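PDB 4RVQ: Pre-mRNA splicing helicase-like protein from Chaetomium thermophilum, which probably serves pre-mRNA splicing as the helicase Brr2, represented here by its noncanonical PWI-like domain, a likely module for protein or RNA binding. Local coordinates for residues 17-20 with 21-25; 26-29 with 30-34; 62-65 with 66-70; 92-95 with 96-99. All coordinates share one frame; numbering follows the deposited sequence.

How the contacts relate
The four contacts follow one another along a largely helical chain; each joins neighbouring pieces of backbone, and none nests in or crosses another. Contact 1 closes the turn that leads from the loop after helix 2-5 into helix 23-29, and contact 2 finishes that helix and opens the loop toward helix 35-50. They meet through the salt bridge between Asp20 and Arg26. Contact 3 is the first part of helix 63-73, across the chain's centre from contact 1, with nearest atoms about 7 Å apart. Contact 4, within helix 89-99, packs directly on contact 1, where Val92 meets Trp23 and Ala99 lies against Asp20 and Ala21.

Contact 1 of 4, residues 17-20 with 21-25; sequences REID and AYWLQ
A type I beta turn from Asp20 to Trp23 brings the chain into helix 23-29, with Tyr22 at the N-cap position. Trp23 N donates to Asp20 O (3.2 Å) almost straight, at 173°, although it approaches from above the carbonyl plane. Asp20 O also takes a bond from a water (2.9 Å), which in turn accepts from Leu24 N (3.0 Å), so one carbonyl serves the turn and, through water, the first turn of the helix. The carboxylate of Asp20 folds back over the same bend. Its chi1 of 59° tucks CG in over its own backbone, which brings OD2 to Tyr22 N (3.0 Å), an Asx-turn bond met from above the carboxylate plane. OD1 is turned to the Trp23 CB side and forms a salt bridge with Arg26, farther along the helix, in one of that arginine's two conformers. Ahead of the turn, Ile19 is the centre of an inverse gamma turn, closed by a weak bond from Asp20 N to Glu18 O. Its CG1 rests over a face of the Trp23 indole, 4.2 Å from the centroid of the five-membered ring, a CH-pi contact, while its CG2 lies beside Trp23 CB at 4.1 Å. Glu18 O comes close to the same indole, 3.2 Å from CD1. Val92 and Thr96 of helix 89-99 pack against Trp23 and Ile19 respectively, which seats the buried pair in the core. This inverse gamma turn, followed by a type I beta turn containing the N-cap residue, is a loop-to-helix junction at the start of a helix of the PWI-like fold.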
# COMPACT_ATOMS: atom_id res chain seq x y z
N ARG A 17 -6.11 -7.47 -6.80
CA ARG A 17 -7.56 -7.51 -6.53
C ARG A 17 -7.88 -7.43 -5.05
O ARG A 17 -9.04 -7.17 -4.70
CB ARG A 17 -8.18 -8.76 -7.14
CG ARG A 17 -7.87 -10.06 -6.44
CD ARG A 17 -8.38 -11.25 -7.27
NE ARG A 17 -9.81 -11.41 -7.13
CZ ARG A 17 -10.62 -12.20 -7.83
NH1 ARG A 17 -10.20 -12.96 -8.87
NH2 ARG A 17 -11.89 -12.17 -7.49
N GLU A 18 -6.90 -7.66 -4.19
CA GLU A 18 -7.12 -7.60 -2.75
C GLU A 18 -7.18 -6.16 -2.25
O GLU A 18 -7.70 -5.93 -1.17
CB GLU A 18 -6.04 -8.36 -2.00
CG GLU A 18 -5.98 -9.81 -2.36
CD GLU A 18 -5.01 -10.56 -1.48
OE1 GLU A 18 -5.32 -10.70 -0.27
OE2 GLU A 18 -3.92 -10.99 -1.96
N ILE A 19 -6.60 -5.22 -2.97
CA ILE A 19 -6.44 -3.86 -2.46
C ILE A 19 -7.66 -3.02 -2.78
O ILE A 19 -7.69 -2.27 -3.74
CB ILE A 19 -5.11 -3.23 -2.91
CG1 ILE A 19 -3.94 -4.15 -2.47
CG2 ILE A 19 -4.95 -1.83 -2.30
CD1 ILE A 19 -2.58 -3.64 -2.76
N ASP A 20 -8.71 -3.23 -1.98
CA ASP A 20 -9.90 -2.42 -2.03
C ASP A 20 -9.61 -1.06 -1.40
O ASP A 20 -8.51 -0.77 -0.89
CB ASP A 20 -11.06 -3.14 -1.32
CG ASP A 20 -10.73 -3.42 0.11
OD1 ASP A 20 -9.96 -4.36 0.32
OD2 ASP A 20 -11.21 -2.67 1.02
N ALA A 21 -10.62 -0.18 -1.41
CA ALA A 21 -10.50 1.18 -0.91
C ALA A 21 -10.07 1.26 0.56
O ALA A 21 -9.52 2.30 0.96
CB ALA A 21 -11.84 1.88 -1.05
N TYR A 22 -10.31 0.20 1.34
CA TYR A 22 -10.01 0.19 2.77
C TYR A 22 -8.94 -0.84 3.14
O TYR A 22 -8.72 -1.05 4.33
CB TYR A 22 -11.30 -0.08 3.56
CG TYR A 22 -12.35 0.96 3.37
CD1 TYR A 22 -12.37 2.09 4.15
CD2 TYR A 22 -13.33 0.83 2.40
CE1 TYR A 22 -13.35 3.06 3.99
CE2 TYR A 22 -14.32 1.76 2.23
CZ TYR A 22 -14.33 2.89 3.00
OH TYR A 22 -15.29 3.86 2.88
N TRP A 23 -8.26 -1.45 2.18
CA TRP A 23 -7.28 -2.48 2.51
C TRP A 23 -6.21 -1.96 3.45
O TRP A 23 -5.89 -2.59 4.45
CB TRP A 23 -6.66 -3.00 1.20
CG TRP A 23 -5.61 -4.10 1.41
CD1 TRP A 23 -5.85 -5.46 1.44
CD2 TRP A 23 -4.22 -3.93 1.67
NE1 TRP A 23 -4.68 -6.13 1.67
CE2 TRP A 23 -3.66 -5.22 1.83
CE3 TRP A 23 -3.37 -2.83 1.76
CZ2 TRP A 23 -2.30 -5.43 2.06
CZ3 TRP A 23 -2.01 -3.05 2.01
CH2 TRP A 23 -1.50 -4.33 2.16
N LEU A 24 -5.64 -0.80 3.12
CA LEU A 24 -4.56 -0.26 3.94
C LEU A 24 -5.06 0.04 5.35
O LEU A 24 -4.42 -0.29 6.36
CB LEU A 24 -3.96 0.96 3.28
CG LEU A 24 -2.87 1.67 4.10
CD1 LEU A 24 -1.70 0.75 4.43
CD2 LEU A 24 -2.41 2.91 3.39
N GLN A 25 -6.22 0.72 5.44
CA GLN A 25 -6.80 1.05 6.73
C GLN A 25 -7.03 -0.20 7.56
O GLN A 25 -6.82 -0.19 8.78
CB GLN A 25 -8.08 1.85 6.51
CG GLN A 25 -8.61 2.38 7.82
CD GLN A 25 -9.76 3.36 7.66
OE1 GLN A 25 -9.94 3.95 6.61
NE2 GLN A 25 -10.50 3.54 8.73
O HOH W 1 -6.42 0.58 0.60

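Contact 2 of 4, residues 26-29 with 30-34; sequences RQIG and RVYPD
Gln27 OE1 and Arg30 NH1 meet at 2.8 Å where helix 23-29 gives way to the loop before helix 35-50, a side-chain bond spanning three residues. The two side chains run alongside each other in one direction. OE1 lies in the guanidinium plane, at its edge, whereas the arginine nitrogen stands above the amide's carbonyl plane; the two planes are 63° apart. Gln27 reaches this position by bending at chi2 (-42°). In this one of its two conformers, NE2 is also bonded to Trp23 O, so both ends of the amide have partners. A water extends the grip on the arginine: it donates to Gln27 O (2.8 Å) and accepts from Arg30 NH1 (3.3 Å), also in the guanidinium plane. Arg26 O lies over a guanidinium face and accepts from Arg30 N (3.3 Å). Two residues on, Ile28 O takes two donors, Tyr32 N in its plane and Val31 N above it, so bonds of both four-residue and three-residue reach end on a single oxygen. Ile28 CG2 packs against Tyr32 CD2. Farther out, Tyr32 OH is hydrogen-bonded to Asp75, its ring makes a cation-pi contact with Lys41, and Phe74 touches both Ile28 and Tyr32. Back at the helix end, Gly29 CA approaches Tyr32 O at 3.4 Å in a CA-H...O contact.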
# COMPACT_ATOMS: atom_id res chain seq x y z
N ARG A 26 -7.47 -1.30 6.93
CA ARG A 26 -7.67 -2.55 7.67
C ARG A 26 -6.37 -3.13 8.15
O ARG A 26 -6.32 -3.65 9.26
CB ARG A 26 -8.36 -3.64 6.88
CG ARG A 26 -9.79 -3.41 6.66
CD ARG A 26 -10.51 -4.69 6.17
NE ARG A 26 -9.91 -5.26 4.96
CZ ARG A 26 -10.08 -4.80 3.73
NH1 ARG A 26 -10.86 -3.75 3.49
NH2 ARG A 26 -9.46 -5.38 2.71
N GLN A 27 -5.30 -3.03 7.36
CA GLN A 27 -4.03 -3.55 7.87
C GLN A 27 -3.58 -2.74 9.08
O GLN A 27 -3.10 -3.29 10.06
CB GLN A 27 -2.93 -3.51 6.82
CG GLN A 27 -3.29 -4.07 5.48
CD GLN A 27 -4.09 -5.35 5.57
OE1 GLN A 27 -3.59 -6.35 6.12
NE2 GLN A 27 -5.31 -5.36 5.04
N ILE A 28 -3.70 -1.42 9.00
CA ILE A 28 -3.30 -0.55 10.09
C ILE A 28 -4.22 -0.75 11.30
O ILE A 28 -3.76 -0.75 12.45
CB ILE A 28 -3.33 0.89 9.60
CG1 ILE A 28 -2.21 1.10 8.57
CG2 ILE A 28 -3.25 1.87 10.78
CD1 ILE A 28 -2.20 2.50 7.93
N GLY A 29 -5.50 -0.96 11.04
CA GLY A 29 -6.48 -1.10 12.10
C GLY A 29 -6.28 -2.33 12.97
O GLY A 29 -6.77 -2.41 14.11
N ARG A 30 -5.59 -3.35 12.46
CA ARG A 30 -5.29 -4.50 13.29
C ARG A 30 -4.34 -4.15 14.41
O ARG A 30 -4.36 -4.81 15.44
CB ARG A 30 -4.68 -5.58 12.45
CG ARG A 30 -5.69 -6.15 11.52
CD ARG A 30 -5.42 -7.59 11.15
NE ARG A 30 -6.30 -7.97 10.05
CZ ARG A 30 -6.00 -7.80 8.76
NH1 ARG A 30 -4.83 -7.28 8.41
NH2 ARG A 30 -6.87 -8.14 7.81
N VAL A 31 -3.53 -3.11 14.22
CA VAL A 31 -2.59 -2.62 15.22
C VAL A 31 -3.16 -1.41 15.99
O VAL A 31 -2.85 -1.24 17.17
CB VAL A 31 -1.24 -2.16 14.55
CG1 VAL A 31 -0.35 -1.50 15.57
CG2 VAL A 31 -0.55 -3.27 13.84
N TYR A 32 -3.96 -0.58 15.32
CA TYR A 32 -4.53 0.63 15.89
C TYR A 32 -6.05 0.55 15.74
O TYR A 32 -6.61 0.99 14.74
CB TYR A 32 -4.00 1.86 15.15
CG TYR A 32 -2.50 2.03 15.31
CD1 TYR A 32 -1.97 2.57 16.47
CD2 TYR A 32 -1.62 1.57 14.35
CE1 TYR A 32 -0.60 2.67 16.65
CE2 TYR A 32 -0.26 1.68 14.51
CZ TYR A 32 0.25 2.21 15.66
OH TYR A 32 1.61 2.31 15.83
N PRO A 33 -6.73 -0.05 16.71
CA PRO A 33 -8.18 -0.25 16.55
C PRO A 33 -9.02 1.02 16.63
O PRO A 33 -10.17 1.01 16.20
CB PRO A 33 -8.51 -1.18 17.74
CG PRO A 33 -7.44 -0.86 18.76
CD PRO A 33 -6.20 -0.67 17.94
N ASP A 34 -8.47 2.11 17.12
CA ASP A 34 -9.24 3.35 17.20
C ASP A 34 -9.52 3.87 15.82
O ASP A 34 -8.63 3.97 14.98
CB ASP A 34 -8.49 4.41 18.00
CG ASP A 34 -9.26 5.68 18.10
OD1 ASP A 34 -10.33 5.69 18.79
OD2 ASP A 34 -8.86 6.66 17.45
O HOH W 2 -2.24 -5.91 9.87

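Contact 3 of 4, residues 62-65 with 66-70; sequences QLRD and IENDL. With EDO (1,2-ethanediol), chain H.
Gln62 O is shared by two backbone nitrogens, accepting from Ile66 N at 3.0 Å and more weakly from Asp65 N. This is the first turn of helix 63-73, with Gln62 at the N-cap position. The regular alpha-helical ladder follows, Glu67 N to Leu63 O, Asn68 N to Arg64 O and Asp69 N to Asp65 O. The extended side chain of Gln62 reaches along the first turn, and its NE2 makes a long, weak bond to Asp65 OD2 (3.5 Å), straight to within a few degrees. Lys61 adds a weak ion pair to that same oxygen. The other carboxylate oxygen, Asp65 OD1, is bridged to Asn68 ND2 by one water, which donates to the acid and accepts from the amide (2.7 Å). Asn68 chi1 of -81° keeps its amide over the helix surface, with CG 3.4 Å from Arg64 O, so the amide can reach that water. On the inner side, Ile66 is buried and meets Ile48 of helix 35-50, while Leu63 and Glu67 touch Ile86 of helix 79-87; the helix thus joins these two in the bundle. At the amino end, where backbone N-H groups lack helical partners, a 1,2-ethanediol, probably from the crystallisation liquor, fills in: Arg64 N donates to its O1 at 3.1 Å, and that oxygen also lies over a face of the Arg64 guanidinium.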
# COMPACT_ATOMS: atom_id res chain seq x y z
N GLN A 62 13.70 9.64 -0.92
CA GLN A 62 14.46 8.41 -0.97
C GLN A 62 13.80 7.30 -0.16
O GLN A 62 13.07 7.55 0.79
CB GLN A 62 15.84 8.61 -0.36
CG GLN A 62 16.61 9.80 -0.86
CD GLN A 62 17.93 9.93 -0.14
OE1 GLN A 62 18.97 9.55 -0.68
NE2 GLN A 62 17.90 10.46 1.08
N LEU A 63 14.14 6.06 -0.50
CA LEU A 63 13.64 4.90 0.24
C LEU A 63 14.00 4.95 1.71
O LEU A 63 13.19 4.55 2.54
CB LEU A 63 14.18 3.59 -0.32
CG LEU A 63 13.40 2.79 -1.33
CD1 LEU A 63 14.16 1.51 -1.67
CD2 LEU A 63 12.00 2.45 -0.81
N ARG A 64 15.18 5.43 2.05
CA ARG A 64 15.58 5.52 3.44
C ARG A 64 14.64 6.46 4.20
O ARG A 64 14.32 6.22 5.37
CB ARG A 64 17.05 6.01 3.48
CG ARG A 64 17.75 5.90 4.79
CD ARG A 64 19.26 5.90 4.55
NE ARG A 64 19.71 7.04 3.74
CZ ARG A 64 20.30 6.96 2.55
NH1 ARG A 64 20.53 5.79 1.96
NH2 ARG A 64 20.67 8.07 1.93
N ASP A 65 14.21 7.53 3.55
CA ASP A 65 13.33 8.50 4.17
C ASP A 65 11.92 7.93 4.32
O ASP A 65 11.28 8.15 5.36
CB ASP A 65 13.30 9.80 3.35
CG ASP A 65 14.62 10.59 3.41
OD1 ASP A 65 15.40 10.44 4.37
OD2 ASP A 65 14.87 11.39 2.47
N ILE A 66 11.43 7.22 3.30
CA ILE A 66 10.15 6.56 3.37
C ILE A 66 10.17 5.60 4.57
O ILE A 66 9.25 5.58 5.39
CB ILE A 66 9.84 5.83 2.04
CG1 ILE A 66 9.59 6.86 0.93
CG2 ILE A 66 8.69 4.88 2.23
CD1 ILE A 66 9.43 6.25 -0.46
N GLU A 67 11.21 4.77 4.66
CA GLU A 67 11.30 3.84 5.76
C GLU A 67 11.32 4.54 7.12
O GLU A 67 10.63 4.14 8.06
CB GLU A 67 12.51 2.93 5.64
CG GLU A 67 12.45 1.82 6.66
CD GLU A 67 13.77 1.14 6.90
OE1 GLU A 67 13.79 -0.11 6.98
OE2 GLU A 67 14.80 1.85 7.04
N ASN A 68 12.17 5.56 7.25
CA ASN A 68 12.25 6.27 8.52
C ASN A 68 10.90 6.83 8.94
O ASN A 68 10.48 6.65 10.10
CB ASN A 68 13.29 7.38 8.45
CG ASN A 68 14.71 6.87 8.65
OD1 ASN A 68 14.95 5.72 9.08
ND2 ASN A 68 15.66 7.72 8.33
N ASP A 69 10.20 7.47 8.02
CA ASP A 69 8.94 8.08 8.36
C ASP A 69 7.89 7.03 8.69
O ASP A 69 7.10 7.20 9.61
CB ASP A 69 8.47 8.99 7.22
CG ASP A 69 9.32 10.25 7.09
OD1 ASP A 69 10.18 10.51 7.95
OD2 ASP A 69 9.14 10.96 6.08
N LEU A 70 7.86 5.93 7.95
CA LEU A 70 6.88 4.89 8.22
C LEU A 70 7.17 4.20 9.57
O LEU A 70 6.24 3.83 10.31
CB LEU A 70 6.76 3.89 7.03
CG LEU A 70 5.42 3.22 6.77
CD1 LEU A 70 4.36 4.24 6.41
CD2 LEU A 70 5.56 2.17 5.68
C1 EDO H . 17.82 5.47 -1.48
O1 EDO H . 17.46 5.51 -0.07
C2 EDO H . 16.61 5.64 -2.43
O2 EDO H . 17.03 5.67 -3.79
O HOH W 3 15.33 9.91 6.78

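Contact 4 of 4, residues 92-95 with 96-99; sequences VVWL and TRLA. With EDO (1,2-ethanediol), chain F; EDO (1,2-ethanediol), chain G.
The Trp94 indole and the Arg97 guanidinium run alongside each other, their planes 36° apart, with Arg97 NH1 3.6 Å from Trp94 CZ3. One face of the indole carries a 1,2-ethanediol, probably from the crystallisation liquor, whose C1 stands 3.4 Å above the ring plane toward its rim. That molecule's O1 receives a weak bond from Arg97 NH1 (2.9 Å). At the ring's edge, near its plane, a second ethanediol accepts from Trp94 NE1 through its O1 (3.2 Å). Arg97 runs extended from CG to NE, chi1 -171°, which carries its NH1 along the ring to a salt bridge with Glu113 of helix 104-116. These side chains ride on helix 89-99, whose backbone N-H groups donate to the carbonyl four residues earlier, from Thr96 N to Val92 O through Ala99 N to Leu95 O. Thr96 OG1 folds back onto its own helix: it donates to Val92 O at 2.7 Å, in the carbonyl plane, while Thr96 N reaches that oxygen from above the plane. Val92 O thus accepts from two donors, one of them the hydroxyl of buried Thr96. Leu95 CD2 and Leu98 CD2 are 4.4 Å apart, and both leucines pack on Leu126 of helix 120-127.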
# COMPACT_ATOMS: atom_id res chain seq x y z
N VAL A 92 0.10 -0.29 -3.21
CA VAL A 92 -0.72 0.28 -2.15
C VAL A 92 -1.17 1.69 -2.52
O VAL A 92 -2.36 2.03 -2.39
CB VAL A 92 0.04 0.27 -0.82
CG1 VAL A 92 -0.76 0.99 0.29
CG2 VAL A 92 0.29 -1.15 -0.37
N VAL A 93 -0.28 2.53 -2.98
CA VAL A 93 -0.61 3.92 -3.26
C VAL A 93 -1.60 3.98 -4.43
O VAL A 93 -2.65 4.64 -4.36
CB VAL A 93 0.67 4.73 -3.58
CG1 VAL A 93 0.33 6.06 -4.14
CG2 VAL A 93 1.55 4.89 -2.32
N TRP A 94 -1.24 3.36 -5.56
CA TRP A 94 -2.03 3.50 -6.75
C TRP A 94 -3.35 2.77 -6.70
O TRP A 94 -4.37 3.28 -7.18
CB TRP A 94 -1.22 3.11 -7.99
CG TRP A 94 -0.18 4.15 -8.31
CD1 TRP A 94 1.15 4.11 -8.04
CD2 TRP A 94 -0.41 5.37 -8.97
NE1 TRP A 94 1.75 5.23 -8.50
CE2 TRP A 94 0.82 6.04 -9.08
CE3 TRP A 94 -1.55 5.98 -9.50
CZ2 TRP A 94 0.94 7.27 -9.68
CZ3 TRP A 94 -1.43 7.22 -10.11
CH2 TRP A 94 -0.21 7.87 -10.17
N LEU A 95 -3.37 1.54 -6.20
CA LEU A 95 -4.60 0.80 -6.15
C LEU A 95 -5.58 1.33 -5.12
O LEU A 95 -6.79 1.22 -5.32
CB LEU A 95 -4.37 -0.69 -5.97
CG LEU A 95 -3.63 -1.40 -7.10
CD1 LEU A 95 -3.25 -2.79 -6.72
CD2 LEU A 95 -4.43 -1.31 -8.39
N THR A 96 -5.09 1.91 -4.02
CA THR A 96 -5.99 2.57 -3.08
C THR A 96 -6.68 3.74 -3.79
O THR A 96 -7.89 3.95 -3.69
CB THR A 96 -5.26 3.01 -1.82
OG1 THR A 96 -4.74 1.85 -1.16
CG2 THR A 96 -6.17 3.75 -0.89
N ARG A 97 -5.89 4.57 -4.48
CA ARG A 97 -6.43 5.69 -5.20
C ARG A 97 -7.43 5.22 -6.26
O ARG A 97 -8.53 5.78 -6.39
CB ARG A 97 -5.31 6.51 -5.84
CG ARG A 97 -5.81 7.80 -6.42
CD ARG A 97 -4.69 8.63 -7.08
NE ARG A 97 -5.29 9.70 -7.86
CZ ARG A 97 -4.70 10.31 -8.88
NH1 ARG A 97 -3.47 10.03 -9.19
NH2 ARG A 97 -5.37 11.20 -9.60
N LEU A 98 -7.05 4.24 -7.04
CA LEU A 98 -7.93 3.74 -8.10
C LEU A 98 -9.22 3.18 -7.52
O LEU A 98 -10.32 3.43 -8.06
CB LEU A 98 -7.19 2.72 -8.98
CG LEU A 98 -7.95 2.18 -10.19
CD1 LEU A 98 -8.41 3.28 -11.11
CD2 LEU A 98 -7.08 1.18 -10.92
N ALA A 99 -9.13 2.41 -6.44
CA ALA A 99 -10.33 1.82 -5.85
C ALA A 99 -11.31 2.87 -5.39
O ALA A 99 -12.51 2.61 -5.29
CB ALA A 99 -9.97 0.91 -4.69
C1 EDO F . -0.75 8.47 -6.71
O1 EDO F . -1.42 9.63 -7.16
C2 EDO F . 0.70 8.81 -6.40
O2 EDO F . 0.70 9.68 -5.26
C1 EDO G . 5.07 6.35 -6.37
O1 EDO G . 4.32 6.83 -7.49
C2 EDO G . 4.19 5.39 -5.58
O2 EDO G . 5.00 4.46 -4.84